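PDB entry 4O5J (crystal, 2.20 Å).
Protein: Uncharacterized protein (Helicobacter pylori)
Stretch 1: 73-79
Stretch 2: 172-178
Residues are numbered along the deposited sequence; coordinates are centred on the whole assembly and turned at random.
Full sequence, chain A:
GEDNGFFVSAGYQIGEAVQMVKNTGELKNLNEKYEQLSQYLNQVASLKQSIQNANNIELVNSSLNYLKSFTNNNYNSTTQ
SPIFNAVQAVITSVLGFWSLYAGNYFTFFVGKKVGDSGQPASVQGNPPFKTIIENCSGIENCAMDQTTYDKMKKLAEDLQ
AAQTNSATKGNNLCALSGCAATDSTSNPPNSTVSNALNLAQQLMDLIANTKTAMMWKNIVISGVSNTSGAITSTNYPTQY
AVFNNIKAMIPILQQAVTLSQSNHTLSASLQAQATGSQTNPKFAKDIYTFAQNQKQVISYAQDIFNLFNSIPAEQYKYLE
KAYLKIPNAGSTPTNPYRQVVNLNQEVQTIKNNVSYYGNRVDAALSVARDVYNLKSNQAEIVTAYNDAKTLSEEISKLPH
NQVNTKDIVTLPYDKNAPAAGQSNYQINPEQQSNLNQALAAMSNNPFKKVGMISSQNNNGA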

# COMPACT_ATOMS: atom_id res chain seq x y z
N ASN A 73 6.01 15.81 4.81
CA ASN A 73 5.12 15.07 5.70
C ASN A 73 5.28 13.59 5.59
O ASN A 73 5.31 12.88 6.62
CB ASN A 73 3.66 15.44 5.42
CG ASN A 73 3.36 16.78 5.93
OD1 ASN A 73 3.84 17.18 6.96
ND2 ASN A 73 2.62 17.49 5.21
N ASN A 74 5.34 13.11 4.35
CA ASN A 74 5.43 11.67 4.11
C ASN A 74 6.66 11.07 4.78
O ASN A 74 6.59 10.02 5.35
CB ASN A 74 5.47 11.38 2.60
CG ASN A 74 5.21 9.92 2.30
OD1 ASN A 74 4.28 9.29 2.88
ND2 ASN A 74 6.02 9.36 1.41
N TYR A 75 7.78 11.78 4.67
CA TYR A 75 9.07 11.32 5.18
C TYR A 75 9.24 11.50 6.69
O TYR A 75 9.81 10.63 7.35
CB TYR A 75 10.16 12.05 4.44
CG TYR A 75 11.55 11.54 4.70
CD1 TYR A 75 12.02 10.36 4.09
CD2 TYR A 75 12.41 12.25 5.53
CE1 TYR A 75 13.28 9.89 4.34
CE2 TYR A 75 13.70 11.81 5.79
CZ TYR A 75 14.12 10.64 5.18
OH TYR A 75 15.39 10.19 5.42
N ASN A 76 8.73 12.60 7.23
CA ASN A 76 9.03 12.98 8.60
C ASN A 76 7.94 12.76 9.62
O ASN A 76 8.23 12.68 10.78
CB ASN A 76 9.43 14.46 8.64
CG ASN A 76 10.70 14.69 7.92
OD1 ASN A 76 11.61 13.89 7.97
ND2 ASN A 76 10.75 15.77 7.18
N SER A 77 6.69 12.64 9.20
CA SER A 77 5.59 12.59 10.14
C SER A 77 5.13 11.18 10.46
O SER A 77 5.37 10.26 9.71
CB SER A 77 4.40 13.39 9.60
OG SER A 77 3.34 13.44 10.55
N THR A 78 4.48 11.01 11.61
CA THR A 78 3.86 9.75 11.93
C THR A 78 2.39 9.99 12.11
O THR A 78 1.69 9.13 12.63
CB THR A 78 4.41 9.11 13.22
OG1 THR A 78 4.23 10.04 14.28
CG2 THR A 78 5.91 8.79 13.10
N THR A 79 1.92 11.17 11.73
CA THR A 79 0.49 11.45 11.82
C THR A 79 -0.02 11.99 10.52
O THR A 79 -1.19 11.97 10.29
CB THR A 79 0.14 12.46 12.89
OG1 THR A 79 0.94 13.64 12.70
CG2 THR A 79 0.32 11.83 14.27
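Stretch 2 (172-178) NLCALSG

The end of a helix leaves carbonyl oxygens without helical partners, and a segment remote in sequence can settle there by offering its own amide groups and small side chains. The contact between 73-79 and 172-178 in this Helicobacter pylori protein illustrates the principle. Stretch 1 supplies the last helical residues, 73-76, and the loop that follows; Ser 77 is the first residue to leave helical phi/psi. Stretch 2 has no regular helix or strand, and closes with a type I turn from Ala 175 to Gly 178. It runs roughly against the direction of stretch 1, for Ala 175 pairs with Thr 78 (CA to CA 5.3 Å) and the next residue, Leu 176, with the earlier Tyr 75 (CA to CA 5.0 Å).

Asn 172 lies out of reach, and the extended backbone of Leu 173 and Cys 174 brings the chain in. The side chain of Cys 174 points away and is bonded covalently to a group elsewhere in the structure.

Close packing begins at Ala 175. Its methyl points toward the place where the helix gives way to loop, with CB 3.2 Å from Asn 76 O, 3.7 Å from Ser 77 O and 3.8 Å from Tyr 75 O. Thr 78, which also points toward its partner, brings CG2 to 3.5 Å from Ala 175 N and 3.8 Å from Ala 175 CB.

Leu 176 starts the bend of the turn. Its CD2 lies 3.9 Å from Asn 74 O, and its CB is 4.3 Å from Tyr 75 CD1. Although Leu 176 N is 3.2 Å from Tyr 75 O, the angle is too poor for a hydrogen bond; the amide instead donates to water 1 (N to water O 2.9 Å). The O of water 1 also lies 2.8 Å from Asn 74 O and 2.8 Å from Ser 77 O, within hydrogen-bonding reach of both, and so links the turn to both helix and loop.

Ser 177 makes the one direct hydrogen bond across the contact, a weak one: its N lies 2.9 Å from Tyr 75 O, with an angle of 123°. Its CA and Leu 176 C lie over one face of the tyrosine ring, and Ser 177 CB is 3.3 Å from Tyr 75 CE2. Water 2 lies 2.9 Å from both Ser 177 OG and Asn 76 O, bridging them. Gly 178 N closes the turn on Ala 175 O at 3.0 Å, beyond contact with stretch 1.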

# COMPACT_ATOMS: atom_id res chain seq x y z
N ASN A 172 5.45 2.13 18.49
CA ASN A 172 6.89 1.91 18.51
C ASN A 172 7.54 2.08 17.13
O ASN A 172 8.76 1.92 17.01
CB ASN A 172 7.26 0.54 19.10
CG ASN A 172 8.72 0.47 19.51
OD1 ASN A 172 9.27 1.45 20.00
ND2 ASN A 172 9.36 -0.67 19.30
N LEU A 173 6.74 2.42 16.11
CA LEU A 173 7.27 2.65 14.76
C LEU A 173 7.71 4.09 14.51
O LEU A 173 6.95 5.00 14.78
CB LEU A 173 6.27 2.25 13.70
CG LEU A 173 5.91 0.77 13.65
CD1 LEU A 173 4.76 0.61 12.70
CD2 LEU A 173 7.09 -0.05 13.19
N CYS A 174 8.92 4.29 13.97
CA CYS A 174 9.47 5.64 13.66
C CYS A 174 8.98 6.13 12.33
O CYS A 174 8.67 5.30 11.47
CB CYS A 174 11.02 5.60 13.60
SG CYS A 174 11.60 4.86 15.10
N ALA A 175 8.97 7.46 12.13
CA ALA A 175 8.74 8.03 10.83
C ALA A 175 9.74 7.44 9.81
O ALA A 175 10.72 6.84 10.20
CB ALA A 175 8.86 9.56 10.87
N LEU A 176 9.50 7.64 8.52
CA LEU A 176 10.35 7.08 7.50
C LEU A 176 11.76 7.66 7.61
O LEU A 176 12.70 7.06 7.13
CB LEU A 176 9.80 7.34 6.12
CG LEU A 176 8.90 6.22 5.50
CD1 LEU A 176 7.83 5.75 6.46
CD2 LEU A 176 8.27 6.65 4.16
N SER A 177 11.91 8.82 8.24
CA SER A 177 13.22 9.46 8.42
C SER A 177 14.11 8.73 9.41
O SER A 177 15.30 9.00 9.49
CB SER A 177 13.06 10.90 8.86
OG SER A 177 12.44 10.96 10.12
N GLY A 178 13.55 7.82 10.19
CA GLY A 178 14.37 7.04 11.09
C GLY A 178 14.11 7.38 12.55
O GLY A 178 13.48 8.38 12.85
O HOH W 1 6.96 8.91 7.86
O HOH W 2 11.00 13.04 11.56